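Local coordinates for unknown protein (Galdieria sulphuraria, PDB 2NYI), which is of unknown function but contains tandem ACT domains, a fold that in many other proteins binds amino acids or other small regulatory ligands, at residues 27-32 with 58-63; 36-41 with 45-50; 127-132 with 136-141. All coordinates share one frame; numbering follows the deposited sequence. Where two conformers were deposited one is given.

Interactions 1 and 2 belong to the first ACT domain; interaction 3 lies in a second domain with the same strand order, in keeping with a tandem ACT protein. Between the two segments of interaction 1 the chain runs out and back through the hairpin of interaction 2. Their centres are about 18 Å apart, and the segments adjoin only along the sequence. Interaction 3 is the matching hairpin of the second sheet. Its centre is about 25 Å from that of interaction 2, with nearest atoms about 8 Å apart, and about 42 Å from that of interaction 1. All three reach the second subunit.

Interaction 1 of 3, residues 27-32 with 58-63; sequences KNISAN and GKLIQS
I29 and L60 meet tip to tip where the two helices of the first ACT domain, a beta-alpha-beta-beta-alpha-beta fold, come side by side. I29 follows the end of helix 18-28. L60 and I61 lie in the first turn of helix 59-68, after the N-cap residue G58. Helix 18-28 ends in a Schellman motif with S30, of positive phi, at C-prime; S30 N bonds K27 O at 3.1 Å. I29, just before S30, points toward the second helix. In I29 the CG1 branch sits between the backbone N and the carbonyl carbon (chi1 60°), and chi2 then stretches CD1 toward the helix. The CG2 branch meets one methyl of L60, with I29 CG2 3.9 Å from L60 CD1. The other methyl, L60 CD2, lies 3.9 Å from I29 CB. L60 has CG anti to its own N (chi1 -178°), which points its methyl fork toward I29. I61 is more deeply buried and packs, like A31, on V51 and L53 of strand 44-53. The I29 methyl CD1 reaches past L60 to the helix backbone, 3.8 Å from I61 CA, and ends 4.1 Å from I61 CG1.

Interaction 2 of 3, residues 36-41 with 45-50; sequences SRMACL and FAMIVL
This is a buried pairing of antiparallel strands, joining 36-41 to 45-50 in the sheet of the first domain. Four backbone bonds link R37 with I48 and A39 with A46. A39 N to A46 O is 2.8 Å and nearly straight (171°). The non-hydrogen-bonded pair between them sets M38 against M47; the next one, beyond A39, sets C40 against F45. These side chains share one face, where F45 and M47 also pack on helix 18-28. The two strands form the beta hairpin between the helices of the ACT fold. At S36, R37 and M38 a strand of the second subunit carries the sheet on. The F45 ring and the selenomethionine M38 cross at about a right angle. M38 CG lies 3.5 Å from F45 CE1. The M38 chain is bent at chi2 (-110°) and chi3. Its SE stands obliquely to the ring, 5.1 Å from the F45 centroid, a Met-aromatic contact. An alanine in place of F45 would remove the ring and would probably leave a gap beside M38, with the M38 chain freer to turn. Farther along, M38 CB rests 3.9 Å from M47 CG.

Interaction 3 of 3, residues 127-132 with 136-141; sequences ETLPAP and FTLFRM
E127 and R140 lie side by side and point the same way on one face of the beta hairpin of strands 120-130 and 137-148, in the second ACT domain. Their salt bridge joins E127 OE2 to R140 NH1 at 2.8 Å. OE2 comes in at the edge of the guanidinium, near its plane, but the N-H is well off line (126°) and the bond is weak. The carboxylate and guanidinium planes are turned 63° apart. E127 reaches its partner because CG sits between its backbone N and carbonyl carbon (chi1 60°) and the chain runs extended from there.

L129 crosses R140 at about a right angle. Its methyl CD1 lies over one guanidinium face, offset toward the rim, with L129 CD1 3.5 Å from R140 NH1. The group thus has a methyl over a face and a carboxylate at its edge. E99 adds a long, weak ion pair at R140 NE.

T128, T137 and F139 occupy the other face of the hairpin. T137 CG2 packs 3.7 Å from T128 CB. The methyl T128 CG2 approaches the F139 ring at its edge, 4.2 Å from F139 CD1. That ring also packs on I106 and V107 of helix 106-116. T128 OG1 bonds E34 O of the second subunit.

P130 has no N-H to give, but it stands opposite T137 in a non-hydrogen-bonded pair, so the pairing loses nothing there. Backbone bonds join E127 with R140 and L129 with L138. L138 N comes to L129 O from above the carbonyl plane. Beyond P130 the pairing continues for one more bond, from A131 N to F136 O at 2.9 Å. Beside it, A131 CB lies 4.1 Å from F136 CB.

Interaction 1 of 3, residues 27-32 with 58-63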
ATOM      1  N   LYS A  27      -4.938 -11.655 -17.245  1.00 22.21           N
ATOM      2  CA  LYS A  27      -4.566 -12.966 -17.826  1.00 23.19           C
ATOM      3  C   LYS A  27      -5.303 -13.192 -19.138  1.00 23.04           C
ATOM      4  O   LYS A  27      -4.722 -13.681 -20.122  1.00 23.99           O
ATOM      5  CB  LYS A  27      -4.854 -14.114 -16.847  1.00 23.01           C
ATOM      6  CG  LYS A  27      -4.375 -15.472 -17.372  1.00 24.97           C
ATOM      7  CD  LYS A  27      -4.774 -16.640 -16.477  1.00 24.20           C
ATOM      8  CE  LYS A  27      -4.247 -17.944 -17.098  1.00 28.28           C
ATOM      9  NZ  LYS A  27      -4.239 -19.102 -16.169  1.00 38.46           N
ATOM     10  N   ASN A  28      -6.589 -12.828 -19.127  0.60 22.64           N
ATOM     11  CA  ASN A  28      -7.514 -12.962 -20.247  0.60 22.91           C
ATOM     12  C   ASN A  28      -7.040 -12.206 -21.493  0.60 22.79           C
ATOM     13  O   ASN A  28      -7.271 -12.656 -22.621  0.60 21.53           O
ATOM     14  CB  ASN A  28      -8.913 -12.484 -19.808  0.60 22.42           C
ATOM     15  CG  ASN A  28      -9.999 -12.753 -20.841  0.60 28.71           C
ATOM     16  OD1 ASN A  28     -10.168 -13.882 -21.307  0.60 29.27           O
ATOM     17  ND2 ASN A  28     -10.776 -11.713 -21.172  0.60 21.69           N
ATOM     18  N   ILE A  29      -6.362 -11.078 -21.277  1.00 22.02           N
ATOM     19  CA  ILE A  29      -5.870 -10.221 -22.383  1.00 21.86           C
ATOM     20  C   ILE A  29      -4.361 -10.398 -22.612  1.00 22.02           C
ATOM     21  O   ILE A  29      -3.751  -9.611 -23.332  1.00 22.97           O
ATOM     22  CB  ILE A  29      -6.218  -8.706 -22.214  1.00 19.75           C
ATOM     23  CG1 ILE A  29      -5.602  -8.124 -20.915  1.00 20.06           C
ATOM     24  CG2 ILE A  29      -7.739  -8.475 -22.289  1.00 23.39           C
ATOM     25  CD1 ILE A  29      -5.678  -6.582 -20.810  1.00 22.05           C
ATOM     26  N   SER A  30      -3.779 -11.438 -22.007  1.00 22.85           N
ATOM     27  CA  SER A  30      -2.340 -11.756 -22.115  1.00 24.02           C
ATOM     28  C   SER A  30      -1.415 -10.617 -21.638  1.00 25.14           C
ATOM     29  O   SER A  30      -0.342 -10.377 -22.212  1.00 24.32           O
ATOM     30  CB  SER A  30      -1.967 -12.210 -23.540  1.00 24.65           C
ATOM     31  OG  SER A  30      -2.787 -13.296 -23.933  1.00 29.53           O
ATOM     32  N   ALA A  31      -1.843  -9.912 -20.592  1.00 24.56           N
ATOM     33  CA  ALA A  31      -1.003  -8.883 -19.943  1.00 25.37           C
ATOM     34  C   ALA A  31      -0.288  -9.549 -18.773  1.00 26.77           C
ATOM     35  O   ALA A  31      -0.848 -10.469 -18.178  1.00 30.10           O
ATOM     36  CB  ALA A  31      -1.852  -7.727 -19.476  1.00 24.62           C
ATOM     37  N   ASN A  32       0.949  -9.148 -18.469  1.00 26.02           N
ATOM     38  CA  ASN A  32       1.662  -9.723 -17.316  1.00 27.37           C
ATOM     39  C   ASN A  32       1.867  -8.686 -16.214  1.00 26.32           C
ATOM     40  O   ASN A  32       2.156  -7.530 -16.489  1.00 28.17           O
ATOM     41  CB  ASN A  32       3.024 -10.342 -17.715  1.00 26.96           C
ATOM     42  CG  ASN A  32       3.655 -11.210 -16.576  1.00 40.19           C
ATOM     43  OD1 ASN A  32       3.014 -12.140 -16.055  1.00 34.44           O
ATOM     44  ND2 ASN A  32       4.923 -10.901 -16.199  1.00 29.42           N
ATOM     45  N   GLY A  58      -2.655   1.518 -23.561  1.00 30.12           N
ATOM     46  CA  GLY A  58      -3.285   0.714 -22.528  1.00 28.75           C
ATOM     47  C   GLY A  58      -4.796   0.648 -22.566  1.00 26.34           C
ATOM     48  O   GLY A  58      -5.389   0.184 -21.606  1.00 23.99           O
ATOM     49  N   LYS A  59      -5.417   1.101 -23.661  1.00 24.09           N
ATOM     50  CA  LYS A  59      -6.873   1.073 -23.792  1.00 23.83           C
ATOM     51  C   LYS A  59      -7.445  -0.311 -23.491  1.00 22.49           C
ATOM     52  O   LYS A  59      -8.504  -0.405 -22.865  1.00 22.70           O
ATOM     53  CB  LYS A  59      -7.332   1.530 -25.200  1.00 24.23           C
ATOM     54  CG  LYS A  59      -7.356   3.051 -25.413  1.00 30.32           C
ATOM     55  CD  LYS A  59      -7.571   3.427 -26.909  1.00 25.55           C
ATOM     56  CE  LYS A  59      -8.012   4.882 -27.092  1.00 39.47           C
ATOM     57  NZ  LYS A  59      -7.351   5.809 -26.131  1.00 47.22           N
ATOM     58  N   LEU A  60      -6.761  -1.374 -23.931  1.00 20.75           N
ATOM     59  CA  LEU A  60      -7.228  -2.742 -23.687  1.00 22.13           C
ATOM     60  C   LEU A  60      -7.213  -3.062 -22.191  1.00 21.71           C
ATOM     61  O   LEU A  60      -8.155  -3.655 -21.662  1.00 23.54           O
ATOM     62  CB  LEU A  60      -6.385  -3.778 -24.444  1.00 22.16           C
ATOM     63  CG  LEU A  60      -6.762  -5.265 -24.332  1.00 20.98           C
ATOM     64  CD1 LEU A  60      -8.217  -5.501 -24.768  1.00 27.40           C
ATOM     65  CD2 LEU A  60      -5.804  -6.166 -25.134  1.00 24.30           C
ATOM     66  N   ILE A  61      -6.139  -2.656 -21.522  1.00 21.19           N
ATOM     67  CA  ILE A  61      -5.996  -2.877 -20.072  1.00 21.14           C
ATOM     68  C   ILE A  61      -7.136  -2.161 -19.342  1.00 20.74           C
ATOM     69  O   ILE A  61      -7.859  -2.768 -18.534  1.00 20.37           O
ATOM     70  CB  ILE A  61      -4.623  -2.393 -19.551  1.00 21.77           C
ATOM     71  CG1 ILE A  61      -3.488  -3.220 -20.179  1.00 24.08           C
ATOM     72  CG2 ILE A  61      -4.567  -2.461 -17.984  1.00 20.27           C
ATOM     73  CD1 ILE A  61      -2.133  -2.525 -20.137  1.00 26.10           C
ATOM     74  N   GLN A  62      -7.322  -0.884 -19.670  1.00 20.43           N
ATOM     75  CA  GLN A  62      -8.329  -0.067 -18.997  1.00 20.64           C
ATOM     76  C   GLN A  62      -9.733  -0.634 -19.182  1.00 21.30           C
ATOM     77  O   GLN A  62     -10.505  -0.749 -18.214  1.00 21.63           O
ATOM     78  CB  GLN A  62      -8.272   1.379 -19.506  1.00 21.66           C
ATOM     79  CG  GLN A  62      -9.316   2.311 -18.876  1.00 20.98           C
ATOM     80  CD  GLN A  62      -8.996   2.683 -17.446  1.00 27.37           C
ATOM     81  OE1 GLN A  62      -7.831   2.666 -17.024  1.00 25.98           O
ATOM     82  NE2 GLN A  62     -10.039   3.033 -16.687  1.00 22.95           N
ATOM     83  N   SER A  63     -10.068  -0.988 -20.424  1.00 20.29           N
ATOM     84  CA  SER A  63     -11.357  -1.582 -20.716  1.00 20.19           C
ATOM     85  C   SER A  63     -11.579  -2.901 -20.007  1.00 19.18           C
ATOM     86  O   SER A  63     -12.663  -3.110 -19.448  1.00 19.91           O
ATOM     87  CB  SER A  63     -11.536  -1.733 -22.232  1.00 21.53           C
ATOM     88  OG  SER A  63     -11.767  -0.445 -22.765  1.00 28.57           O
TER

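Interaction 2 of 3, residues 36-41 with 45-50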
ATOM      1  N   SER A  36       3.602  -5.181  -8.165  1.00 17.45           N
ATOM      2  CA  SER A  36       2.368  -4.645  -7.591  1.00 18.66           C
ATOM      3  C   SER A  36       2.545  -4.320  -6.120  1.00 17.19           C
ATOM      4  O   SER A  36       3.333  -4.963  -5.392  1.00 16.69           O
ATOM      5  CB  SER A  36       1.195  -5.607  -7.803  1.00 19.82           C
ATOM      6  OG  SER A  36       1.452  -6.834  -7.140  1.00 19.44           O
ATOM      7  N   ARG A  37       1.781  -3.340  -5.665  1.00 17.29           N
ATOM      8  CA  ARG A  37       1.726  -3.024  -4.253  1.00 18.74           C
ATOM      9  C   ARG A  37       0.267  -2.755  -3.935  1.00 18.16           C
ATOM     10  O   ARG A  37      -0.359  -1.951  -4.597  1.00 15.54           O
ATOM     11  CB  ARG A  37       2.561  -1.782  -3.970  1.00 18.94           C
ATOM     12  CG  ARG A  37       4.065  -2.059  -4.165  1.00 24.80           C
ATOM     13  CD  ARG A  37       4.955  -0.947  -3.709  1.00 42.41           C
ATOM     14  NE  ARG A  37       6.344  -1.402  -3.642  1.00 49.41           N
ATOM     15  CZ  ARG A  37       7.370  -0.642  -3.258  1.00 57.57           C
ATOM     16  NH1 ARG A  37       7.183   0.629  -2.922  1.00 52.82           N
ATOM     17  NH2 ARG A  37       8.591  -1.154  -3.222  1.00 60.21           N
HETATM   18  N   MSE A  38      -0.268  -3.441  -2.921  1.00 20.38           N
HETATM   19  CA  MSE A  38      -1.685  -3.313  -2.587  1.00 24.78           C
HETATM   20  C   MSE A  38      -1.845  -3.051  -1.103  1.00 29.42           C
HETATM   21  O   MSE A  38      -1.205  -3.723  -0.265  1.00 30.12           O
HETATM   22  CB  MSE A  38      -2.441  -4.594  -2.980  1.00 26.15           C
HETATM   23  CG  MSE A  38      -3.914  -4.580  -2.604  1.00 29.30           C
HETATM   24 SE   MSE A  38      -4.315  -5.838  -1.135  1.00 29.30          SE
HETATM   25  CE  MSE A  38      -3.704  -5.179   0.123  1.00 21.87           C
ATOM     26  N   ALA A  39      -2.730  -2.106  -0.795  1.00 28.77           N
ATOM     27  CA  ALA A  39      -3.005  -1.687   0.570  1.00 29.98           C
ATOM     28  C   ALA A  39      -4.505  -1.674   0.792  1.00 26.58           C
ATOM     29  O   ALA A  39      -5.279  -1.282  -0.081  1.00 24.49           O
ATOM     30  CB  ALA A  39      -2.442  -0.326   0.813  1.00 28.95           C
ATOM     31  N   CYS A  40      -4.925  -2.261   1.912  0.60 26.29           N
ATOM     32  CA  CYS A  40      -6.321  -2.262   2.340  0.60 22.90           C
ATOM     33  C   CYS A  40      -6.367  -1.733   3.768  0.60 19.46           C
ATOM     34  O   CYS A  40      -5.535  -2.090   4.599  0.60 18.59           O
ATOM     35  CB  CYS A  40      -6.922  -3.673   2.322  0.60 24.71           C
ATOM     36  SG  CYS A  40      -7.556  -4.274   0.741  0.60 25.65           S
ATOM     37  N   LEU A  41      -7.334  -0.865   4.037  1.00 19.08           N
ATOM     38  CA  LEU A  41      -7.530  -0.297   5.369  1.00 17.17           C
ATOM     39  C   LEU A  41      -8.920   0.307   5.492  1.00 16.37           C
ATOM     40  O   LEU A  41      -9.402   0.953   4.558  1.00 15.16           O
ATOM     41  CB  LEU A  41      -6.467   0.780   5.643  1.00 16.82           C
ATOM     42  CG  LEU A  41      -6.473   1.441   7.042  1.00 19.47           C
ATOM     43  CD1 LEU A  41      -5.961   0.466   8.098  1.00 20.46           C
ATOM     44  CD2 LEU A  41      -5.652   2.727   7.083  1.00 18.58           C
ATOM     45  N   PHE A  45      -9.808  -0.227  -0.500  1.00 16.32           N
ATOM     46  CA  PHE A  45      -8.818  -0.997  -1.244  1.00 17.45           C
ATOM     47  C   PHE A  45      -8.066  -0.034  -2.181  1.00 17.46           C
ATOM     48  O   PHE A  45      -8.676   0.793  -2.849  1.00 16.54           O
ATOM     49  CB  PHE A  45      -9.528  -2.123  -2.054  1.00 17.99           C
ATOM     50  CG  PHE A  45      -8.628  -2.819  -3.047  1.00 19.55           C
ATOM     51  CD1 PHE A  45      -8.131  -4.094  -2.773  1.00 24.70           C
ATOM     52  CD2 PHE A  45      -8.288  -2.208  -4.254  1.00 19.52           C
ATOM     53  CE1 PHE A  45      -7.285  -4.744  -3.698  1.00 25.15           C
ATOM     54  CE2 PHE A  45      -7.437  -2.842  -5.181  1.00 23.04           C
ATOM     55  CZ  PHE A  45      -6.941  -4.113  -4.892  1.00 18.56           C
ATOM     56  N   ALA A  46      -6.743  -0.167  -2.245  1.00 16.44           N
ATOM     57  CA  ALA A  46      -5.960   0.576  -3.251  1.00 16.57           C
ATOM     58  C   ALA A  46      -4.833  -0.351  -3.736  1.00 15.83           C
ATOM     59  O   ALA A  46      -4.238  -1.112  -2.927  1.00 15.93           O
ATOM     60  CB  ALA A  46      -5.396   1.886  -2.653  1.00 18.82           C
HETATM   61  N   MSE A  47      -4.535  -0.289  -5.036  1.00 16.83           N
HETATM   62  CA  MSE A  47      -3.425  -1.074  -5.601  1.00 16.98           C
HETATM   63  C   MSE A  47      -2.828  -0.375  -6.800  1.00 18.05           C
HETATM   64  O   MSE A  47      -3.546   0.206  -7.610  1.00 19.57           O
HETATM   65  CB  MSE A  47      -3.927  -2.477  -6.018  1.00 15.02           C
HETATM   66  CG  MSE A  47      -2.825  -3.364  -6.608  1.00 20.84           C
HETATM   67 SE   MSE A  47      -3.402  -5.231  -6.694  1.00 20.43          SE
HETATM   68  CE  MSE A  47      -4.571  -5.039  -7.940  1.00 17.34           C
ATOM     69  N   ILE A  48      -1.512  -0.435  -6.896  1.00 17.58           N
ATOM     70  CA  ILE A  48      -0.781   0.076  -8.051  1.00 17.02           C
ATOM     71  C   ILE A  48      -0.040  -1.126  -8.647  1.00 16.72           C
ATOM     72  O   ILE A  48       0.533  -1.940  -7.918  1.00 16.70           O
ATOM     73  CB  ILE A  48       0.202   1.184  -7.675  1.00 17.47           C
ATOM     74  CG1 ILE A  48      -0.544   2.314  -6.936  1.00 19.67           C
ATOM     75  CG2 ILE A  48       0.865   1.764  -8.966  1.00 15.32           C
ATOM     76  CD1 ILE A  48       0.388   3.319  -6.265  1.00 27.90           C
ATOM     77  N   VAL A  49      -0.126  -1.248  -9.970  1.00 16.76           N
ATOM     78  CA  VAL A  49       0.465  -2.381 -10.675  1.00 17.59           C
ATOM     79  C   VAL A  49       1.227  -1.883 -11.912  1.00 18.02           C
ATOM     80  O   VAL A  49       0.736  -1.009 -12.630  1.00 18.38           O
ATOM     81  CB  VAL A  49      -0.636  -3.364 -11.126  1.00 16.71           C
ATOM     82  CG1 VAL A  49      -0.028  -4.634 -11.728  1.00 20.26           C
ATOM     83  CG2 VAL A  49      -1.580  -3.733  -9.941  1.00 19.28           C
ATOM     84  N   LEU A  50       2.424  -2.447 -12.125  1.00 18.69           N
ATOM     85  CA  LEU A  50       3.157  -2.301 -13.393  1.00 18.58           C
ATOM     86  C   LEU A  50       2.779  -3.511 -14.242  1.00 18.77           C
ATOM     87  O   LEU A  50       2.957  -4.677 -13.831  1.00 18.38           O
ATOM     88  CB  LEU A  50       4.681  -2.203 -13.189  1.00 19.83           C
ATOM     89  CG  LEU A  50       5.142  -0.918 -12.458  1.00 23.17           C
ATOM     90  CD1 LEU A  50       6.604  -0.974 -12.047  1.00 22.53           C
ATOM     91  CD2 LEU A  50       4.912   0.286 -13.361  1.00 37.96           C
TER

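Interaction 3 of 3, residues 127-132 with 136-141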
ATOM      1  N   GLU A 127       0.040   3.316  12.697  1.00 21.85           N
ATOM      2  CA  GLU A 127      -1.030   2.719  13.499  1.00 24.56           C
ATOM      3  C   GLU A 127      -1.083   3.407  14.835  1.00 22.63           C
ATOM      4  O   GLU A 127      -0.084   3.989  15.285  1.00 21.73           O
ATOM      5  CB  GLU A 127      -0.830   1.211  13.687  1.00 24.48           C
ATOM      6  CG  GLU A 127       0.438   0.806  14.374  1.00 34.12           C
ATOM      7  CD  GLU A 127       0.525  -0.701  14.626  1.00 31.05           C
ATOM      8  OE1 GLU A 127      -0.508  -1.403  14.503  1.00 52.93           O
ATOM      9  OE2 GLU A 127       1.638  -1.173  14.935  1.00 39.91           O
ATOM     10  N   THR A 128      -2.253   3.350  15.459  1.00 23.14           N
ATOM     11  CA  THR A 128      -2.418   3.781  16.848  1.00 24.27           C
ATOM     12  C   THR A 128      -3.028   2.632  17.642  1.00 24.98           C
ATOM     13  O   THR A 128      -3.912   1.921  17.148  1.00 24.90           O
ATOM     14  CB  THR A 128      -3.309   5.030  16.960  1.00 24.52           C
ATOM     15  OG1 THR A 128      -4.500   4.833  16.189  1.00 23.82           O
ATOM     16  CG2 THR A 128      -2.572   6.256  16.442  1.00 27.89           C
ATOM     17  N   LEU A 129      -2.532   2.450  18.864  1.00 24.97           N
ATOM     18  CA  LEU A 129      -2.944   1.351  19.719  1.00 26.39           C
ATOM     19  C   LEU A 129      -3.269   1.935  21.101  1.00 26.43           C
ATOM     20  O   LEU A 129      -2.359   2.293  21.858  1.00 25.58           O
ATOM     21  CB  LEU A 129      -1.812   0.316  19.792  1.00 26.42           C
ATOM     22  CG  LEU A 129      -1.255  -0.082  18.418  1.00 30.35           C
ATOM     23  CD1 LEU A 129       0.235  -0.382  18.448  1.00 39.88           C
ATOM     24  CD2 LEU A 129      -2.059  -1.227  17.773  1.00 45.75           C
ATOM     25  N   PRO A 130      -4.563   2.093  21.407  1.00 29.72           N
ATOM     26  CA  PRO A 130      -4.921   2.596  22.739  1.00 30.82           C
ATOM     27  C   PRO A 130      -4.456   1.622  23.808  1.00 30.96           C
ATOM     28  O   PRO A 130      -4.552   0.409  23.611  1.00 32.10           O
ATOM     29  CB  PRO A 130      -6.453   2.645  22.702  1.00 32.04           C
ATOM     30  CG  PRO A 130      -6.819   2.627  21.260  1.00 33.53           C
ATOM     31  CD  PRO A 130      -5.753   1.830  20.575  1.00 30.72           C
ATOM     32  N   ALA A 131      -3.936   2.153  24.919  1.00 31.04           N
ATOM     33  CA  ALA A 131      -3.556   1.351  26.086  1.00 31.88           C
ATOM     34  C   ALA A 131      -4.794   0.682  26.708  1.00 32.80           C
ATOM     35  O   ALA A 131      -5.921   1.096  26.418  1.00 31.44           O
ATOM     36  CB  ALA A 131      -2.848   2.236  27.120  1.00 31.63           C
ATOM     37  N   PRO A 132      -4.589  -0.361  27.550  1.00 34.86           N
ATOM     38  CA  PRO A 132      -5.704  -0.986  28.294  1.00 36.16           C
ATOM     39  C   PRO A 132      -6.396  -0.011  29.253  1.00 37.14           C
ATOM     40  O   PRO A 132      -7.553  -0.221  29.636  1.00 38.86           O
ATOM     41  CB  PRO A 132      -5.019  -2.087  29.109  1.00 35.98           C
ATOM     42  CG  PRO A 132      -3.694  -2.303  28.486  1.00 36.27           C
ATOM     43  CD  PRO A 132      -3.300  -1.028  27.826  1.00 35.65           C
ATOM     44  N   PHE A 136      -3.964   7.136  27.261  1.00 31.00           N
ATOM     45  CA  PHE A 136      -2.754   6.842  26.509  1.00 27.97           C
ATOM     46  C   PHE A 136      -3.031   6.024  25.251  1.00 26.64           C
ATOM     47  O   PHE A 136      -3.693   4.977  25.285  1.00 24.96           O
ATOM     48  CB  PHE A 136      -1.649   6.178  27.357  1.00 27.60           C
ATOM     49  CG  PHE A 136      -0.313   6.110  26.642  1.00 30.22           C
ATOM     50  CD1 PHE A 136       0.680   7.075  26.880  1.00 23.46           C
ATOM     51  CD2 PHE A 136      -0.053   5.092  25.723  1.00 26.38           C
ATOM     52  CE1 PHE A 136       1.894   7.019  26.222  1.00 30.73           C
ATOM     53  CE2 PHE A 136       1.180   5.036  25.039  1.00 28.12           C
ATOM     54  CZ  PHE A 136       2.149   6.004  25.294  1.00 29.66           C
ATOM     55  N   THR A 137      -2.516   6.535  24.140  1.00 25.44           N
ATOM     56  CA  THR A 137      -2.615   5.853  22.856  1.00 25.55           C
ATOM     57  C   THR A 137      -1.219   5.840  22.268  1.00 25.70           C
ATOM     58  O   THR A 137      -0.558   6.886  22.195  1.00 26.37           O
ATOM     59  CB  THR A 137      -3.629   6.540  21.913  1.00 25.75           C
ATOM     60  OG1 THR A 137      -4.952   6.374  22.440  1.00 27.61           O
ATOM     61  CG2 THR A 137      -3.599   5.908  20.517  1.00 25.19           C
ATOM     62  N   LEU A 138      -0.748   4.646  21.917  1.00 24.63           N
ATOM     63  CA  LEU A 138       0.580   4.493  21.328  1.00 24.04           C
ATOM     64  C   LEU A 138       0.477   4.732  19.827  1.00 24.54           C
ATOM     65  O   LEU A 138      -0.487   4.313  19.195  1.00 23.69           O
ATOM     66  CB  LEU A 138       1.160   3.109  21.613  1.00 24.12           C
ATOM     67  CG  LEU A 138       2.624   2.908  21.163  1.00 30.29           C
ATOM     68  CD1 LEU A 138       3.613   3.736  22.013  1.00 32.87           C
ATOM     69  CD2 LEU A 138       3.024   1.430  21.156  1.00 26.79           C
ATOM     70  N   PHE A 139       1.465   5.448  19.298  1.00 23.17           N
ATOM     71  CA  PHE A 139       1.575   5.725  17.876  1.00 23.30           C
ATOM     72  C   PHE A 139       2.805   4.990  17.378  1.00 21.96           C
ATOM     73  O   PHE A 139       3.858   5.054  18.009  1.00 21.09           O
ATOM     74  CB  PHE A 139       1.714   7.229  17.641  1.00 22.40           C
ATOM     75  CG  PHE A 139       2.150   7.590  16.235  1.00 22.87           C
ATOM     76  CD1 PHE A 139       1.213   7.677  15.202  1.00 24.99           C
ATOM     77  CD2 PHE A 139       3.500   7.837  15.956  1.00 27.01           C
ATOM     78  CE1 PHE A 139       1.617   8.009  13.877  1.00 24.54           C
ATOM     79  CE2 PHE A 139       3.914   8.184  14.668  1.00 26.78           C
ATOM     80  CZ  PHE A 139       2.968   8.266  13.621  1.00 23.78           C
ATOM     81  N   ARG A 140       2.673   4.282  16.252  1.00 22.29           N
ATOM     82  CA  ARG A 140       3.828   3.661  15.605  1.00 23.13           C
ATOM     83  C   ARG A 140       3.833   4.017  14.132  1.00 22.88           C
ATOM     84  O   ARG A 140       2.779   4.014  13.499  1.00 21.97           O
ATOM     85  CB  ARG A 140       3.768   2.141  15.739  1.00 25.00           C
ATOM     86  CG  ARG A 140       4.094   1.610  17.140  1.00 27.90           C
ATOM     87  CD  ARG A 140       4.657   0.201  17.026  1.00 36.80           C
ATOM     88  NE  ARG A 140       4.411  -0.600  18.222  1.00 51.79           N
ATOM     89  CZ  ARG A 140       3.640  -1.685  18.260  1.00 55.93           C
ATOM     90  NH1 ARG A 140       3.030  -2.124  17.162  1.00 54.00           N
ATOM     91  NH2 ARG A 140       3.483  -2.337  19.403  1.00 59.62           N
HETATM   92  N   MSE A 141       5.011   4.337  13.606  1.00 23.81           N
HETATM   93  CA  MSE A 141       5.154   4.604  12.178  1.00 25.70           C
HETATM   94  C   MSE A 141       6.333   3.831  11.632  1.00 24.46           C
HETATM   95  O   MSE A 141       7.396   3.796  12.232  1.00 23.67           O
HETATM   96  CB  MSE A 141       5.335   6.094  11.926  1.00 24.35           C
HETATM   97  CG  MSE A 141       5.715   6.407  10.508  1.00 26.91           C
HETATM   98 SE   MSE A 141       5.826   8.320  10.253  1.00 34.01          SE
HETATM   99  CE  MSE A 141       7.030   8.273   9.095  1.00 28.37           C
TER